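Local coordinates for multiple PDZ domain protein (Mus musculus, PDB 4XH7), which probably acts as a scaffold in signalling, its fourth PDZ domain, the part crystallised here, being expected to bind C-terminal tails of partner proteins, at residues A13-W18 against I28-V33; D74-V79 against V103-C108. One frame throughout, in Å; residues are numbered along the deposited sequence.

Interaction 1: residues A13-W18 against I28-V33; sequences ALLTKW and IVVAHV
I28 and V30 of the first strand of the PDZ fold receive L14, L15 and W18 from the N-terminal helix 5-22, a helix in addition to the two of the canonical fold. The helix runs obliquely across the strand in a roughly antiparallel sense, at 145°, with the segment axes 8.4 Å apart. Side chain meets side chain through aliphatic groups, and two of these also pack against backbone carbonyls. L15 does most of the reaching: its CG lies anti to the carbonyl carbon (chi1 -67°), and from there the CD2 methyl extends to the strand. That methyl sits 3.7 Å from CG2 of V30 and 3.8 Å from CG2 of I28. The same I28 CG2 meets CB of W18 at 3.8 Å, so one methyl of the strand serves two residues a helical turn apart. At the other branch of I28, CD1 lies 3.8 Å from the backbone O of W18. An alanine at I28 would probably leave a gap between L15 and W18, because CG2 fills the space between them and CD1 packs on the backbone beyond. The W18 ring itself leads away from the strand to V106 and L85, and its NE1 is hydrogen-bonded to OE2 of E78. L14 makes a looser approach: its CD1 stands 4.3 Å from CG2 of V30.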
loop_
_atom_site.group_PDB
_atom_site.type_symbol
_atom_site.label_atom_id
_atom_site.label_comp_id
_atom_site.label_asym_id
_atom_site.label_seq_id
_atom_site.Cartn_x
_atom_site.Cartn_y
_atom_site.Cartn_z
ATOM N N ALA A 13 -2.639 11.281 -10.028
ATOM C CA ALA A 13 -3.975 11.495 -9.506
ATOM C C ALA A 13 -4.166 10.722 -8.198
ATOM O O ALA A 13 -4.764 11.244 -7.262
ATOM C CB ALA A 13 -5.008 11.084 -10.535
ATOM N N LEU A 14 -3.635 9.503 -8.137
ATOM C CA LEU A 14 -3.670 8.700 -6.911
ATOM C C LEU A 14 -2.944 9.394 -5.765
ATOM O O LEU A 14 -3.481 9.499 -4.655
ATOM C CB LEU A 14 -3.057 7.324 -7.144
ATOM C CG LEU A 14 -3.968 6.129 -7.269
ATOM C CD1 LEU A 14 -3.090 4.900 -7.149
ATOM C CD2 LEU A 14 -5.075 6.161 -6.218
ATOM N N LEU A 15 -1.710 9.839 -6.019
ATOM C CA LEU A 15 -0.973 10.640 -5.056
ATOM C C LEU A 15 -1.796 11.840 -4.590
ATOM O O LEU A 15 -1.885 12.151 -3.396
ATOM C CB LEU A 15 0.332 11.137 -5.676
ATOM C CG LEU A 15 1.289 10.002 -5.953
ATOM C CD1 LEU A 15 2.433 10.478 -6.856
ATOM C CD2 LEU A 15 1.820 9.471 -4.612
ATOM N N THR A 16 -2.378 12.545 -5.551
ATOM C CA THR A 16 -3.074 13.762 -5.245
ATOM C C THR A 16 -4.302 13.492 -4.388
ATOM O O THR A 16 -4.561 14.224 -3.443
ATOM C CB THR A 16 -3.474 14.496 -6.550
ATOM O OG1 THR A 16 -2.295 15.048 -7.145
ATOM C CG2 THR A 16 -4.398 15.609 -6.261
ATOM N N LYS A 17 -5.031 12.427 -4.716
ATOM C CA LYS A 17 -6.193 12.017 -3.948
ATOM C C LYS A 17 -5.846 11.817 -2.482
ATOM O O LYS A 17 -6.532 12.304 -1.579
ATOM C CB LYS A 17 -6.768 10.716 -4.529
ATOM C CG LYS A 17 -7.936 10.120 -3.714
ATOM C CD LYS A 17 -8.279 8.719 -4.255
ATOM C CE LYS A 17 -9.234 7.977 -3.339
ATOM N NZ LYS A 17 -9.549 6.638 -3.903
ATOM N N TRP A 18 -4.775 11.075 -2.250
ATOM C CA TRP A 18 -4.439 10.708 -0.886
ATOM C C TRP A 18 -3.710 11.828 -0.170
ATOM O O TRP A 18 -3.756 11.891 1.071
ATOM C CB TRP A 18 -3.637 9.381 -0.861
ATOM C CG TRP A 18 -4.588 8.274 -1.014
ATOM C CD1 TRP A 18 -4.899 7.601 -2.166
ATOM C CD2 TRP A 18 -5.453 7.765 -0.000
ATOM N NE1 TRP A 18 -5.889 6.664 -1.915
ATOM C CE2 TRP A 18 -6.240 6.747 -0.593
ATOM C CE3 TRP A 18 -5.610 8.043 1.366
ATOM C CZ2 TRP A 18 -7.173 5.991 0.134
ATOM C CZ3 TRP A 18 -6.562 7.298 2.087
ATOM C CH2 TRP A 18 -7.319 6.291 1.465
ATOM N N ILE A 28 2.956 10.452 0.720
ATOM C CA ILE A 28 2.215 9.365 0.061
ATOM C C ILE A 28 3.126 8.639 -0.908
ATOM O O ILE A 28 3.947 9.282 -1.571
ATOM C CB ILE A 28 0.983 9.901 -0.730
ATOM C CG1 ILE A 28 0.168 10.887 0.122
ATOM C CG2 ILE A 28 0.117 8.729 -1.268
ATOM C CD1 ILE A 28 -0.386 10.260 1.457
ATOM N N VAL A 29 3.003 7.305 -0.977
ATOM C CA VAL A 29 3.821 6.490 -1.841
ATOM C C VAL A 29 2.925 5.561 -2.627
ATOM O O VAL A 29 2.012 4.959 -2.063
ATOM C CB VAL A 29 4.824 5.653 -1.026
ATOM C CG1 VAL A 29 5.668 4.812 -1.967
ATOM C CG2 VAL A 29 5.674 6.579 -0.149
ATOM N N VAL A 30 3.165 5.451 -3.930
ATOM C CA VAL A 30 2.469 4.447 -4.741
ATOM C C VAL A 30 3.441 3.353 -5.152
ATOM O O VAL A 30 4.529 3.645 -5.664
ATOM C CB VAL A 30 1.811 5.092 -5.987
ATOM C CG1 VAL A 30 1.181 4.033 -6.904
ATOM C CG2 VAL A 30 0.722 6.036 -5.530
ATOM N N ALA A 31 3.074 2.089 -4.923
ATOM C CA ALA A 31 3.947 0.982 -5.334
ATOM C C ALA A 31 3.214 0.074 -6.301
ATOM O O ALA A 31 2.076 -0.290 -6.060
ATOM C CB ALA A 31 4.417 0.185 -4.130
ATOM N N HIS A 32 3.877 -0.296 -7.396
ATOM C CA HIS A 32 3.302 -1.284 -8.303
ATOM C C HIS A 32 3.974 -2.607 -8.015
ATOM O O HIS A 32 5.210 -2.754 -8.143
ATOM C CB HIS A 32 3.484 -0.846 -9.755
ATOM C CG HIS A 32 2.810 0.449 -10.051
ATOM N ND1 HIS A 32 3.490 1.646 -10.089
ATOM C CD2 HIS A 32 1.509 0.746 -10.271
ATOM C CE1 HIS A 32 2.638 2.626 -10.338
ATOM N NE2 HIS A 32 1.427 2.108 -10.446
ATOM N N VAL A 33 3.168 -3.560 -7.578
ATOM C CA VAL A 33 3.684 -4.822 -7.084
ATOM C C VAL A 33 3.149 -5.931 -7.976
ATOM O O VAL A 33 2.009 -5.857 -8.426
ATOM C CB VAL A 33 3.235 -5.041 -5.611
ATOM C CG1 VAL A 33 3.636 -6.419 -5.081
ATOM C CG2 VAL A 33 3.856 -3.974 -4.720
#

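Interaction 2: residues D74-V79 against V103-C108; sequences DELLEV and VTMVCC
L77 and E78 both face V106 in a classic beta bulge, set in the antiparallel pairing of strands 75-79 and 102-110 at the centre of the PDZ domain. V106 O is gripped by two donors: L77 N at 2.9 Å, in the carbonyl plane, and E78 N at 3.2 Å, tilted 17° from it. A reciprocal pair of backbone bonds between E75 and C108 on one side of the bulge, and V106 N to E78 O on the other, hold the register. Packing is tight around the two cysteines. On one face CD2 of L76 comes within 3.6 Å of C107 SG and also meets CE of M105. On the other, C108 SG lies between its backbone N and carbonyl carbon (chi1 63°), and CD1 of L77 rests 3.8 Å from it. The contact slackens toward V103, where the nearest side-chain approach is V79 CB to V103 CG1 at 4.3 Å. Here T104 is partly exposed, and a water spans the strands. OE2 of E78 is held from the N-terminal helix by W18 and K17. The water O lies 2.7 Å from E78 OE1 and a longer 3.2 Å from T104 O, donating to both.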
loop_
_atom_site.group_PDB
_atom_site.type_symbol
_atom_site.label_atom_id
_atom_site.label_comp_id
_atom_site.label_asym_id
_atom_site.label_seq_id
_atom_site.Cartn_x
_atom_site.Cartn_y
_atom_site.Cartn_z
ATOM N N ASP A 74 5.397 1.753 7.097
ATOM C CA ASP A 74 4.438 2.450 6.209
ATOM C C ASP A 74 2.999 2.043 6.529
ATOM O O ASP A 74 2.722 0.873 6.823
ATOM C CB ASP A 74 4.734 2.147 4.740
ATOM C CG ASP A 74 5.990 2.848 4.233
ATOM O OD1 ASP A 74 6.563 3.705 4.950
ATOM O OD2 ASP A 74 6.417 2.533 3.098
ATOM N N GLU A 75 2.081 3.004 6.425
ATOM C CA GLU A 75 0.673 2.735 6.674
ATOM C C GLU A 75 -0.030 2.384 5.378
ATOM O O GLU A 75 0.114 3.083 4.383
ATOM C CB GLU A 75 0.003 3.944 7.324
ATOM C CG GLU A 75 -1.477 3.650 7.583
ATOM C CD GLU A 75 -2.189 4.680 8.436
ATOM O OE1 GLU A 75 -3.387 4.426 8.733
ATOM O OE2 GLU A 75 -1.613 5.756 8.784
ATOM N N LEU A 76 -0.856 1.332 5.397
ATOM C CA LEU A 76 -1.611 0.926 4.207
ATOM C C LEU A 76 -2.836 1.812 4.005
ATOM O O LEU A 76 -3.613 1.973 4.931
ATOM C CB LEU A 76 -2.084 -0.512 4.348
ATOM C CG LEU A 76 -0.960 -1.526 4.501
ATOM C CD1 LEU A 76 -1.631 -2.898 4.659
ATOM C CD2 LEU A 76 -0.078 -1.550 3.298
ATOM N N LEU A 77 -3.012 2.364 2.801
ATOM C CA LEU A 77 -4.178 3.221 2.524
ATOM C C LEU A 77 -5.198 2.656 1.530
ATOM O O LEU A 77 -6.406 2.747 1.768
ATOM C CB LEU A 77 -3.736 4.602 2.018
ATOM C CG LEU A 77 -2.837 5.357 2.996
ATOM C CD1 LEU A 77 -2.349 6.636 2.320
ATOM C CD2 LEU A 77 -3.554 5.641 4.325
ATOM N N GLU A 78 -4.721 2.070 0.436
ATOM C CA GLU A 78 -5.576 1.663 -0.669
ATOM C C GLU A 78 -4.868 0.566 -1.471
ATOM O O GLU A 78 -3.630 0.584 -1.617
ATOM C CB GLU A 78 -5.886 2.862 -1.567
ATOM C CG GLU A 78 -6.803 2.541 -2.728
ATOM C CD GLU A 78 -6.970 3.732 -3.676
ATOM O OE1 GLU A 78 -6.583 3.595 -4.856
ATOM O OE2 GLU A 78 -7.525 4.763 -3.241
ATOM N N VAL A 79 -5.618 -0.415 -1.982
ATOM C CA VAL A 79 -4.967 -1.392 -2.895
ATOM C C VAL A 79 -5.921 -1.592 -4.061
ATOM O O VAL A 79 -7.110 -1.848 -3.821
ATOM C CB VAL A 79 -4.672 -2.775 -2.246
ATOM C CG1 VAL A 79 -3.461 -2.709 -1.331
ATOM C CG2 VAL A 79 -5.871 -3.317 -1.468
ATOM N N VAL A 103 -0.820 -5.524 -8.453
ATOM C CA VAL A 103 -1.399 -4.737 -7.374
ATOM C C VAL A 103 -0.826 -3.332 -7.369
ATOM O O VAL A 103 0.387 -3.154 -7.455
ATOM C CB VAL A 103 -1.119 -5.381 -6.000
ATOM C CG1 VAL A 103 -1.768 -4.550 -4.889
ATOM C CG2 VAL A 103 -1.656 -6.815 -5.991
ATOM N N THR A 104 -1.686 -2.339 -7.282
ATOM C CA THR A 104 -1.228 -0.981 -7.057
ATOM C C THR A 104 -1.521 -0.629 -5.613
ATOM O O THR A 104 -2.681 -0.590 -5.232
ATOM C CB THR A 104 -1.951 0.002 -7.997
ATOM O OG1 THR A 104 -1.601 -0.348 -9.348
ATOM C CG2 THR A 104 -1.514 1.462 -7.709
ATOM N N MET A 105 -0.479 -0.371 -4.825
ATOM C CA MET A 105 -0.636 -0.146 -3.391
ATOM C C MET A 105 -0.409 1.300 -3.146
ATOM O O MET A 105 0.566 1.851 -3.665
ATOM C CB MET A 105 0.386 -0.963 -2.591
ATOM C CG MET A 105 0.249 -2.448 -2.802
ATOM S SD MET A 105 1.407 -3.363 -1.743
ATOM C CE MET A 105 0.854 -2.807 -0.119
ATOM N N VAL A 106 -1.258 1.936 -2.335
ATOM C CA VAL A 106 -0.971 3.286 -1.883
ATOM C C VAL A 106 -0.737 3.221 -0.393
ATOM O O VAL A 106 -1.579 2.675 0.335
ATOM C CB VAL A 106 -2.140 4.277 -2.148
ATOM C CG1 VAL A 106 -1.773 5.733 -1.665
ATOM C CG2 VAL A 106 -2.565 4.241 -3.626
ATOM N N CYS A 107 0.387 3.777 0.052
ATOM C CA CYS A 107 0.727 3.821 1.486
ATOM C C CYS A 107 1.167 5.200 1.888
ATOM O O CYS A 107 1.329 6.084 1.038
ATOM C CB CYS A 107 1.875 2.862 1.825
ATOM S SG CYS A 107 1.506 1.108 1.481
ATOM N N CYS A 108 1.386 5.414 3.184
ATOM C CA CYS A 108 1.997 6.694 3.596
ATOM C C CYS A 108 2.907 6.533 4.781
ATOM O O CYS A 108 2.943 5.472 5.438
ATOM C CB CYS A 108 0.922 7.744 3.917
ATOM S SG CYS A 108 -0.140 7.291 5.305
HETATM O O HOH W 1 -4.900 1.643 -5.782
#

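In the fold
Strands 26-34 and 102-110 are neighbours in one sheet, so interaction 1 and interaction 2 share a continuous framework, their centres about 7 Å apart. Backbone hydrogen bonds join them, among them the probable V33 N to V103 O and A31 N to M105 O, each 2.8 Å, with V29 pairing with C107 further along. The helix of interaction 1 also reaches past its own strand: L14 CD2 packs 3.3 Å from OE1 of E78, and K17 NZ forms a salt bridge with OE2 of that glutamate. V106 likewise touches L14, W18 and I28. The peptide groove of PDZ domains, which by topology would lie between strand 44-49 and helix 89-97, is formed by neither contact.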